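Local coordinates for phospholethanolamine N-methyltransferase 2 (Haemonchus contortus, PDB 4KRI), which probably transfers methyl groups from S-adenosylmethionine to phosphomonomethylethanolamine in nematode phosphocholine biosynthesis, at residues E12-V17 and D97-L102; G20-Q25 and E41-K46; I229-G234 and N256-A261; V251-N256 and V277-E282. All blocks are in the same frame, centred on the assembly; numbering follows the deposited sequence.

Contact 1: E12-V17 and D97-L102; sequences ECLHHV and DGVLIL
Val99 and Ile101 of strand 98-105 pack against Leu14 and Val17 of helix 5-18, a helix laid on the face of a beta sheet as in alpha/beta folds. The axes of the two short segments approach to 8.9 Å and run nearly antiparallel, their directions differing by 151°. The CB atoms of Val99 and Ile101 point toward the helix, whereas that of Leu100 between them points away, so one face of the strand makes the contact. Val99 has the most surface buried and serves two helix residues at once. Its CB and CG1 face Leu14 CD1, which lies 3.7 Å from Val99 CB, the two side chains slanting across each other. The second methyl meets Val17: Val99 CG2 is 3.7 Å from Val17 CG1, and these side chains slide past one another in opposite senses. Leu14 does not aim straight at the strand; chi1 of 174° sets CG anti to the backbone N, and chi2 of 58° brings CD1 to Val99. Strands 64-70 and 156-166 flank the central strand and widen the platform: Leu14 also rests on Ala66, while Val17 and Ile101 both touch Thr160. The side chain-to-side chain contacts are all apolar. Ile101, buried nearly as much as Val99, lays CG1 4.1 Å from Leu14 CB, and its CD1 reaches the helix backbone, 4.0 Å from Cys13 CB and 3.8 Å from Leu14 N.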
# COMPACT_ATOMS: atom_id res chain seq x y z
N GLU A 12 -15.75 10.62 -0.52
CA GLU A 12 -14.72 10.58 -1.55
C GLU A 12 -14.23 9.14 -1.77
O GLU A 12 -14.00 8.73 -2.91
CB GLU A 12 -13.54 11.50 -1.21
CG GLU A 12 -13.90 12.98 -1.31
CD GLU A 12 -12.96 13.86 -0.50
OE1 GLU A 12 -12.02 13.32 0.12
OE2 GLU A 12 -13.16 15.10 -0.49
N CYS A 13 -14.06 8.40 -0.68
CA CYS A 13 -13.68 6.99 -0.78
C CYS A 13 -14.68 6.18 -1.59
O CYS A 13 -14.30 5.32 -2.40
CB CYS A 13 -13.51 6.37 0.61
SG CYS A 13 -12.05 6.98 1.50
N LEU A 14 -15.97 6.46 -1.39
CA LEU A 14 -17.02 5.80 -2.16
C LEU A 14 -16.84 6.11 -3.64
O LEU A 14 -16.90 5.21 -4.49
CB LEU A 14 -18.41 6.27 -1.67
CG LEU A 14 -19.59 5.75 -2.50
CD1 LEU A 14 -19.62 4.21 -2.55
CD2 LEU A 14 -20.91 6.31 -1.95
N HIS A 15 -16.60 7.37 -3.96
CA HIS A 15 -16.43 7.76 -5.36
C HIS A 15 -15.15 7.26 -6.04
O HIS A 15 -15.06 7.28 -7.27
CB HIS A 15 -16.62 9.27 -5.53
CG HIS A 15 -18.05 9.68 -5.43
ND1 HIS A 15 -18.93 9.58 -6.49
CD2 HIS A 15 -18.78 10.14 -4.38
CE1 HIS A 15 -20.13 9.98 -6.10
NE2 HIS A 15 -20.07 10.33 -4.83
N HIS A 16 -14.19 6.76 -5.27
CA HIS A 16 -13.05 6.08 -5.89
C HIS A 16 -13.51 4.85 -6.67
O HIS A 16 -12.93 4.49 -7.70
CB HIS A 16 -12.02 5.64 -4.85
CG HIS A 16 -11.31 6.78 -4.19
ND1 HIS A 16 -10.72 6.67 -2.95
CD2 HIS A 16 -11.11 8.05 -4.60
CE1 HIS A 16 -10.18 7.83 -2.62
NE2 HIS A 16 -10.39 8.68 -3.61
N VAL A 17 -14.55 4.20 -6.15
CA VAL A 17 -15.09 3.00 -6.75
C VAL A 17 -16.21 3.30 -7.74
O VAL A 17 -16.20 2.79 -8.86
CB VAL A 17 -15.64 2.03 -5.69
CG1 VAL A 17 -16.10 0.74 -6.35
CG2 VAL A 17 -14.58 1.74 -4.66
N ASP A 97 -21.62 -6.05 -6.18
CA ASP A 97 -20.84 -4.87 -6.59
C ASP A 97 -21.10 -3.65 -5.71
O ASP A 97 -20.52 -2.58 -5.95
CB ASP A 97 -21.05 -4.50 -8.06
CG ASP A 97 -20.73 -5.63 -9.00
OD1 ASP A 97 -19.76 -6.37 -8.73
OD2 ASP A 97 -21.44 -5.76 -10.02
N GLY A 98 -21.93 -3.80 -4.69
CA GLY A 98 -22.18 -2.72 -3.75
C GLY A 98 -20.94 -2.44 -2.92
O GLY A 98 -20.11 -3.33 -2.72
N VAL A 99 -20.80 -1.21 -2.44
CA VAL A 99 -19.56 -0.80 -1.79
C VAL A 99 -19.78 -0.62 -0.30
O VAL A 99 -20.77 -0.02 0.12
CB VAL A 99 -19.07 0.54 -2.38
CG1 VAL A 99 -17.80 1.00 -1.67
CG2 VAL A 99 -18.83 0.39 -3.88
N LEU A 100 -18.87 -1.17 0.51
CA LEU A 100 -18.85 -0.89 1.95
C LEU A 100 -17.73 0.07 2.24
O LEU A 100 -16.58 -0.19 1.92
CB LEU A 100 -18.62 -2.18 2.75
CG LEU A 100 -18.31 -2.03 4.24
CD1 LEU A 100 -19.46 -1.37 5.01
CD2 LEU A 100 -18.01 -3.39 4.85
N ILE A 101 -18.08 1.20 2.85
CA ILE A 101 -17.09 2.14 3.36
C ILE A 101 -17.16 2.04 4.88
O ILE A 101 -18.19 2.37 5.48
CB ILE A 101 -17.40 3.59 2.93
CG1 ILE A 101 -17.45 3.71 1.40
CG2 ILE A 101 -16.38 4.56 3.52
CD1 ILE A 101 -16.13 3.29 0.68
N LEU A 102 -16.09 1.57 5.51
CA LEU A 102 -16.12 1.31 6.93
C LEU A 102 -15.05 2.15 7.61
O LEU A 102 -13.87 2.01 7.32
CB LEU A 102 -15.87 -0.18 7.21
CG LEU A 102 -15.55 -0.54 8.66
CD1 LEU A 102 -16.76 -0.40 9.52
CD2 LEU A 102 -14.99 -1.96 8.76

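Contact 2: G20-Q25 and E41-K46; sequences GAEPQQ and EQFGSK
Pro23 meets Phe43 at the tight end of this contact between two irregular segments. Pro23 CG lies 3.8 Å from Phe43 CE1, and the two side chains stand roughly perpendicular; the approach to the ring is oblique. The CB bond of Phe43 does not aim at the other segment. Its CG is anti to the carbonyl carbon (chi1 -63°), and CE1 is the ring atom that reaches the proline. Pro23 is buried, and helix 5-18 backs this end, with Ile18 touching Pro23 and Ile11 touching Phe43.

The other side is looser and lies toward solvent. Here exposed residues bring backbone close, Gln24 CA standing 3.7 Å from Lys46 O. Lys46 has the largest area buried by the contact, yet it is exposed overall and touches Glu22 through the aliphatic part of the glutamate: NZ is 4.1 Å from Glu22 CG, one side chain running squarely across the other. The charges do not pair, since Glu22 OE2 and Lys46 NZ are 6.0 Å apart, so any attraction between them is probably long-range. What joins the segments by hydrogen bonds here is a water, which donates to Glu22 OE1 at 2.7 Å and accepts from Gly44 N at 2.9 Å. It sits at the edge of the Phe43 ring, in its plane.

Just beyond, Gln24 pairs with Ala48 through the backbone and Pro23 O accepts from Thr47 OG1. The site is thus the place where two loops of an alpha/beta fold lead side by side into the adjacent parallel strands 25-29 and 48-52.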
# COMPACT_ATOMS: atom_id res chain seq x y z
N GLY A 20 -18.32 8.69 -11.26
CA GLY A 20 -19.26 9.78 -11.41
C GLY A 20 -20.69 9.44 -11.04
O GLY A 20 -21.57 10.30 -11.08
N ALA A 21 -20.93 8.17 -10.68
CA ALA A 21 -22.28 7.71 -10.33
C ALA A 21 -22.75 8.31 -9.02
O ALA A 21 -21.95 8.56 -8.12
CB ALA A 21 -22.32 6.19 -10.23
N GLU A 22 -24.05 8.54 -8.91
CA GLU A 22 -24.62 8.77 -7.60
C GLU A 22 -25.35 7.49 -7.21
O GLU A 22 -26.13 6.96 -8.00
CB GLU A 22 -25.56 9.98 -7.60
CG GLU A 22 -24.82 11.31 -7.75
CD GLU A 22 -23.84 11.58 -6.63
OE1 GLU A 22 -24.17 11.31 -5.45
OE2 GLU A 22 -22.74 12.08 -6.91
N PRO A 23 -25.08 7.00 -6.00
CA PRO A 23 -25.68 5.73 -5.58
C PRO A 23 -27.19 5.87 -5.40
O PRO A 23 -27.67 6.85 -4.82
CB PRO A 23 -24.98 5.43 -4.25
CG PRO A 23 -24.58 6.79 -3.71
CD PRO A 23 -24.27 7.62 -4.93
N GLN A 24 -27.95 4.89 -5.90
CA GLN A 24 -29.41 4.99 -5.83
C GLN A 24 -29.93 4.73 -4.43
O GLN A 24 -30.85 5.41 -3.97
CB GLN A 24 -30.08 4.04 -6.81
CG GLN A 24 -29.85 4.40 -8.28
CD GLN A 24 -30.46 3.37 -9.23
OE1 GLN A 24 -30.47 2.18 -8.94
NE2 GLN A 24 -31.00 3.84 -10.34
N GLN A 25 -29.35 3.73 -3.76
CA GLN A 25 -29.75 3.41 -2.39
C GLN A 25 -28.53 3.36 -1.48
O GLN A 25 -27.60 2.60 -1.73
CB GLN A 25 -30.47 2.06 -2.33
CG GLN A 25 -31.79 1.99 -3.08
CD GLN A 25 -32.93 2.74 -2.40
OE1 GLN A 25 -33.00 2.82 -1.17
NE2 GLN A 25 -33.83 3.29 -3.21
N GLU A 41 -26.47 14.62 4.27
CA GLU A 41 -26.53 15.87 3.51
C GLU A 41 -25.57 15.88 2.33
O GLU A 41 -25.64 16.77 1.48
CB GLU A 41 -26.27 17.09 4.41
CG GLU A 41 -27.41 17.47 5.35
CD GLU A 41 -28.72 17.74 4.63
OE1 GLU A 41 -28.80 18.70 3.82
OE2 GLU A 41 -29.70 17.01 4.88
N GLN A 42 -24.68 14.90 2.28
CA GLN A 42 -23.75 14.75 1.17
C GLN A 42 -24.44 14.25 -0.09
O GLN A 42 -23.89 14.34 -1.19
CB GLN A 42 -22.63 13.78 1.56
CG GLN A 42 -21.58 14.36 2.51
CD GLN A 42 -20.67 15.34 1.81
OE1 GLN A 42 -19.88 14.96 0.94
NE2 GLN A 42 -20.79 16.62 2.16
N PHE A 43 -25.64 13.71 0.06
CA PHE A 43 -26.34 13.11 -1.07
C PHE A 43 -27.47 13.99 -1.60
O PHE A 43 -28.07 14.76 -0.84
CB PHE A 43 -26.86 11.71 -0.70
CG PHE A 43 -25.77 10.73 -0.37
CD1 PHE A 43 -24.91 10.27 -1.36
CD2 PHE A 43 -25.58 10.27 0.93
CE1 PHE A 43 -23.90 9.36 -1.06
CE2 PHE A 43 -24.57 9.38 1.24
CZ PHE A 43 -23.73 8.92 0.24
N GLY A 44 -27.74 13.87 -2.89
CA GLY A 44 -28.82 14.63 -3.53
C GLY A 44 -30.06 13.79 -3.81
O GLY A 44 -30.19 12.67 -3.32
N SER A 45 -30.97 14.32 -4.62
CA SER A 45 -32.29 13.72 -4.77
C SER A 45 -32.30 12.39 -5.53
O SER A 45 -33.31 11.70 -5.53
CB SER A 45 -33.26 14.71 -5.42
OG SER A 45 -32.75 15.15 -6.67
N LYS A 46 -31.18 12.04 -6.17
CA LYS A 46 -31.12 10.76 -6.87
C LYS A 46 -30.76 9.61 -5.93
O LYS A 46 -30.70 8.45 -6.34
CB LYS A 46 -30.13 10.83 -8.05
CG LYS A 46 -30.64 11.70 -9.19
CD LYS A 46 -29.57 11.88 -10.27
CE LYS A 46 -28.36 12.64 -9.74
NZ LYS A 46 -27.26 12.74 -10.75
O HOH W 1 -26.63 11.79 -4.51

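Contact 3: I229-G234 and N256-A261; sequences IGVGIG and NMLAVA. With SAH (S-adenosyl-L-homocysteine), chain D.
Ile233 is the main bump, and its CG2 drops into a hollow on helix 255-268 formed by Met257 and Val260. CG2 lies 3.6 Å from Val260 CB and 3.7 Å from Met257 SD, while the Ile233 and Val260 side chains run alongside each other in one direction. With CG1 of Ile233 in the crowded position between N and carbonyl carbon (chi1 62°), CG2 is left to face the helix. On the other flank of the turn, Val231 CG1 meets Leu258 CD1 at 3.6 Å, the two chains nearly perpendicular. Farther along the helix, Ala261 offers only a methyl, and its CA makes a CA-H...O contact of 3.3 Å with Ile233 O.

The Val231-Gly234 type II' turn is consistent with the glycine-rich loop of a Rossmann-like methyltransferase. Gly232, lacking CB, lets its CA lie 3.6 Å from CB of S-adenosylhomocysteine; Gly234, at positive phi, lets the turn close against the Ala261 methyl. Met257 CG is 3.3 Å from ligand O3'. The chemistry divides accordingly: apolar fit holds loop to helix, whereas the ligand amine donates to Gly230 O at 2.8 Å, so this loop contributes a main-chain carbonyl to binding the amine.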
# COMPACT_ATOMS: atom_id res chain seq x y z
N ILE A 229 5.49 4.91 -4.15
CA ILE A 229 4.84 3.66 -4.51
C ILE A 229 5.65 2.49 -3.96
O ILE A 229 6.82 2.33 -4.30
CB ILE A 229 4.68 3.55 -6.05
CG1 ILE A 229 3.64 4.57 -6.54
CG2 ILE A 229 4.27 2.13 -6.44
CD1 ILE A 229 3.56 4.71 -8.07
N GLY A 230 5.03 1.67 -3.12
CA GLY A 230 5.71 0.55 -2.50
C GLY A 230 6.58 1.00 -1.35
O GLY A 230 7.75 0.66 -1.27
N VAL A 231 5.97 1.75 -0.45
CA VAL A 231 6.67 2.47 0.60
C VAL A 231 7.23 1.56 1.72
O VAL A 231 8.05 1.99 2.53
CB VAL A 231 5.75 3.58 1.16
CG1 VAL A 231 4.65 2.98 2.03
CG2 VAL A 231 6.55 4.63 1.91
N GLY A 232 6.80 0.29 1.75
CA GLY A 232 7.36 -0.68 2.68
C GLY A 232 7.08 -0.27 4.12
O GLY A 232 5.96 0.11 4.45
N ILE A 233 8.10 -0.32 4.97
CA ILE A 233 7.91 0.06 6.37
C ILE A 233 8.18 1.54 6.63
O ILE A 233 8.20 1.98 7.79
CB ILE A 233 8.69 -0.83 7.35
CG1 ILE A 233 10.20 -0.73 7.11
CG2 ILE A 233 8.22 -2.27 7.26
CD1 ILE A 233 11.01 -1.54 8.13
N GLY A 234 8.37 2.31 5.56
CA GLY A 234 8.21 3.76 5.65
C GLY A 234 9.48 4.60 5.69
O GLY A 234 9.40 5.83 5.65
N ASN A 256 1.18 -6.16 6.14
CA ASN A 256 2.30 -6.42 7.04
C ASN A 256 3.31 -5.27 7.04
O ASN A 256 3.76 -4.83 8.11
CB ASN A 256 3.03 -7.72 6.69
CG ASN A 256 2.27 -8.94 7.13
OD1 ASN A 256 1.37 -8.87 7.96
ND2 ASN A 256 2.66 -10.10 6.60
N MET A 257 3.66 -4.78 5.85
CA MET A 257 4.57 -3.66 5.70
C MET A 257 3.99 -2.38 6.28
O MET A 257 4.62 -1.70 7.09
CB MET A 257 4.86 -3.41 4.21
CG MET A 257 5.76 -4.42 3.57
SD MET A 257 7.44 -4.22 4.18
CE MET A 257 8.36 -4.94 2.85
N LEU A 258 2.77 -2.05 5.87
CA LEU A 258 2.22 -0.77 6.25
C LEU A 258 1.85 -0.72 7.73
O LEU A 258 1.87 0.35 8.34
CB LEU A 258 1.03 -0.40 5.36
CG LEU A 258 1.00 1.11 5.08
CD1 LEU A 258 2.17 1.47 4.19
CD2 LEU A 258 -0.31 1.56 4.48
N ALA A 259 1.54 -1.87 8.33
CA ALA A 259 1.29 -1.90 9.77
C ALA A 259 2.48 -1.30 10.52
O ALA A 259 2.30 -0.58 11.51
CB ALA A 259 1.04 -3.33 10.23
N VAL A 260 3.69 -1.62 10.05
CA VAL A 260 4.92 -1.13 10.68
C VAL A 260 5.11 0.36 10.43
O VAL A 260 5.41 1.12 11.34
CB VAL A 260 6.14 -1.89 10.17
CG1 VAL A 260 7.40 -1.36 10.82
CG2 VAL A 260 5.99 -3.38 10.43
N ALA A 261 4.93 0.76 9.18
CA ALA A 261 5.04 2.17 8.83
C ALA A 261 4.07 3.02 9.67
O ALA A 261 4.45 4.08 10.18
CB ALA A 261 4.78 2.37 7.33
N SAH D . 10.40 1.48 -0.86
CA SAH D . 10.65 0.78 0.43
CB SAH D . 10.08 -0.69 0.36
CG SAH D . 10.77 -1.67 -0.58
SD SAH D . 9.97 -3.31 -0.59
C SAH D . 12.07 0.87 0.83
O SAH D . 12.85 1.54 0.17
OXT SAH D . 12.39 0.48 1.94
C5' SAH D . 8.77 -3.33 -1.94
C4' SAH D . 7.44 -2.98 -1.57
O4' SAH D . 6.66 -2.83 -2.79
C3' SAH D . 6.79 -4.08 -0.82
O3' SAH D . 6.41 -3.60 0.44
C2' SAH D . 5.62 -4.46 -1.61
O2' SAH D . 4.51 -4.79 -0.80
C1' SAH D . 5.37 -3.24 -2.44
N9 SAH D . 4.51 -3.50 -3.64
C8 SAH D . 4.71 -4.44 -4.60
N7 SAH D . 3.75 -4.30 -5.52
C5 SAH D . 2.96 -3.27 -5.17
C6 SAH D . 1.82 -2.69 -5.75
N6 SAH D . 1.29 -3.16 -6.93
N1 SAH D . 1.25 -1.64 -5.11
C2 SAH D . 1.74 -1.16 -3.96
N3 SAH D . 2.84 -1.69 -3.38
C4 SAH D . 3.45 -2.75 -3.95

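Contact 4: V251-N256 and V277-E282; sequences VDLSTN and VCDACE. With SAH (S-adenosyl-L-homocysteine), chain D.
Asp252 and Val277 pair as a parallel beta bridge, and the backbone bond that follows is Cys278 N to Asp252 O, 3.1 Å long. The donor stands 49° out of the carbonyl plane. Val277 CA adds a weaker CA-H...O contact to the same oxygen.

Hydrogen bonds to S-adenosylhomocysteine form the second group. The Asp252 carboxylate clasps the ribose diol, one oxygen to each hydroxyl: O3' donates to OD1 at 2.7 Å and O2' donates to OD2 at 2.6 Å. OD2 also accepts from Ser254 N with its anti lone pair, an Asx turn, and OD1 accepts from Gly232 N, which together fix the carboxylate's rotation. An acidic residue gripping the ribose at the end of the second strand is a hallmark of Rossmann-fold methyltransferases. Segment 277-282 reads the adenine edge. Ala280 N donates almost straight to ligand N1 (3.1 Å, 177°), and ligand N6 donates to Asp279 OD1 at 2.9 Å. That oxygen also takes Cys281 N in a second Asx turn.

Van der Waals contacts complete the joint. Cys278 SG packs 3.7 Å from Val251 CB. In Thr255, OG1 sits between N and the carbonyl carbon (chi1 42°) and is bound to Asp181, while CG2, anti to the carbonyl carbon, lies 3.8 Å from Val277 CG1. Leu253 sets a methyl beside a carboxylate, CD2 being 4.0 Å from Asp279 OD2.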
# COMPACT_ATOMS: atom_id res chain seq x y z
N VAL A 251 2.11 4.50 -0.48
CA VAL A 251 1.16 3.40 -0.66
C VAL A 251 1.89 2.07 -0.71
O VAL A 251 3.04 1.99 -1.16
CB VAL A 251 0.25 3.60 -1.91
CG1 VAL A 251 -0.51 4.92 -1.79
CG2 VAL A 251 1.06 3.55 -3.21
N ASP A 252 1.25 1.03 -0.19
CA ASP A 252 1.81 -0.31 -0.28
C ASP A 252 0.68 -1.31 -0.28
O ASP A 252 -0.35 -1.07 0.33
CB ASP A 252 2.73 -0.60 0.91
CG ASP A 252 3.75 -1.65 0.58
OD1 ASP A 252 4.94 -1.30 0.39
OD2 ASP A 252 3.36 -2.83 0.48
N LEU A 253 0.88 -2.43 -0.97
CA LEU A 253 -0.16 -3.44 -1.04
C LEU A 253 -0.11 -4.33 0.19
O LEU A 253 -1.11 -4.93 0.58
CB LEU A 253 -0.00 -4.26 -2.32
CG LEU A 253 -1.14 -5.25 -2.61
CD1 LEU A 253 -2.50 -4.60 -2.44
CD2 LEU A 253 -1.00 -5.80 -4.01
N SER A 254 1.07 -4.42 0.81
CA SER A 254 1.22 -5.31 1.95
C SER A 254 0.78 -4.68 3.27
O SER A 254 1.35 -3.68 3.69
CB SER A 254 2.68 -5.76 2.07
OG SER A 254 2.91 -6.39 3.32
N THR A 255 -0.22 -5.28 3.93
CA THR A 255 -0.64 -4.80 5.24
C THR A 255 0.42 -5.08 6.30
O THR A 255 0.52 -4.33 7.27
CB THR A 255 -1.97 -5.41 5.70
OG1 THR A 255 -2.00 -6.81 5.38
CG2 THR A 255 -3.14 -4.70 5.02
N ASN A 256 1.18 -6.16 6.14
CA ASN A 256 2.30 -6.42 7.04
C ASN A 256 3.31 -5.27 7.04
O ASN A 256 3.76 -4.83 8.11
CB ASN A 256 3.03 -7.72 6.69
CG ASN A 256 2.27 -8.94 7.13
OD1 ASN A 256 1.37 -8.87 7.96
ND2 ASN A 256 2.66 -10.10 6.60
N VAL A 277 -3.14 1.54 2.23
CA VAL A 277 -2.96 0.20 1.69
C VAL A 277 -3.74 0.15 0.38
O VAL A 277 -4.95 0.35 0.37
CB VAL A 277 -3.54 -0.88 2.62
CG1 VAL A 277 -3.19 -2.27 2.11
CG2 VAL A 277 -3.02 -0.69 4.03
N CYS A 278 -3.05 -0.11 -0.73
CA CYS A 278 -3.72 -0.27 -2.03
C CYS A 278 -2.74 -0.76 -3.05
O CYS A 278 -1.54 -0.76 -2.81
CB CYS A 278 -4.34 1.05 -2.51
SG CYS A 278 -3.13 2.41 -2.75
N ASP A 279 -3.27 -1.21 -4.18
CA ASP A 279 -2.46 -1.67 -5.29
C ASP A 279 -2.28 -0.46 -6.20
O ASP A 279 -3.24 0.09 -6.72
CB ASP A 279 -3.19 -2.80 -6.03
CG ASP A 279 -2.38 -3.40 -7.16
OD1 ASP A 279 -1.51 -2.70 -7.73
OD2 ASP A 279 -2.61 -4.58 -7.49
N ALA A 280 -1.03 -0.03 -6.37
CA ALA A 280 -0.74 1.21 -7.08
C ALA A 280 -1.13 1.15 -8.57
O ALA A 280 -1.24 2.18 -9.23
CB ALA A 280 0.73 1.59 -6.92
N CYS A 281 -1.36 -0.06 -9.07
CA CYS A 281 -1.85 -0.24 -10.43
C CYS A 281 -3.35 -0.04 -10.59
O CYS A 281 -3.84 0.10 -11.71
CB CYS A 281 -1.50 -1.64 -10.91
SG CYS A 281 0.21 -1.76 -11.31
N GLU A 282 -4.07 -0.05 -9.47
CA GLU A 282 -5.53 0.01 -9.50
C GLU A 282 -6.09 1.29 -8.91
O GLU A 282 -7.09 1.83 -9.39
CB GLU A 282 -6.12 -1.17 -8.72
CG GLU A 282 -5.79 -2.55 -9.27
CD GLU A 282 -6.37 -3.66 -8.40
OE1 GLU A 282 -5.59 -4.48 -7.88
OE2 GLU A 282 -7.61 -3.71 -8.25
N SAH D . 10.40 1.48 -0.86
CA SAH D . 10.65 0.78 0.43
CB SAH D . 10.08 -0.69 0.36
CG SAH D . 10.77 -1.67 -0.58
SD SAH D . 9.97 -3.31 -0.59
C SAH D . 12.07 0.87 0.83
O SAH D . 12.85 1.54 0.17
OXT SAH D . 12.39 0.48 1.94
C5' SAH D . 8.77 -3.33 -1.94
C4' SAH D . 7.44 -2.98 -1.57
O4' SAH D . 6.66 -2.83 -2.79
C3' SAH D . 6.79 -4.08 -0.82
O3' SAH D . 6.41 -3.60 0.44
C2' SAH D . 5.62 -4.46 -1.61
O2' SAH D . 4.51 -4.79 -0.80
C1' SAH D . 5.37 -3.24 -2.44
N9 SAH D . 4.51 -3.50 -3.64
C8 SAH D . 4.71 -4.44 -4.60
N7 SAH D . 3.75 -4.30 -5.52
C5 SAH D . 2.96 -3.27 -5.17
C6 SAH D . 1.82 -2.69 -5.75
N6 SAH D . 1.29 -3.16 -6.93
N1 SAH D . 1.25 -1.64 -5.11
C2 SAH D . 1.74 -1.16 -3.96
N3 SAH D . 2.84 -1.69 -3.38
C4 SAH D . 3.45 -2.75 -3.95

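Overall arrangement
From the N terminus, helix 5-18 opens contact 1, which closes only when strand 98-105 arrives some 80 residues later. Within that long loop lies the shorter one of contact 2, where the chain after the helix meets the lead-in to strand 48-52; the two touch through His15 against Ala21 and Glu22. Both belong to the N-terminal part of the fold. Contacts 3 and 4, in the methyltransferase domain, open after contact 1 has closed; their segments alternate along the chain, so the two loops cross, and they share Asn256 and helix 255-268. The strand 225-229 loop, strand 247-252 and the turn after strand 273-277 thereby meet around one ligand. Contacts 1 and 4 do not touch, their nearest atoms being about 7 Å apart.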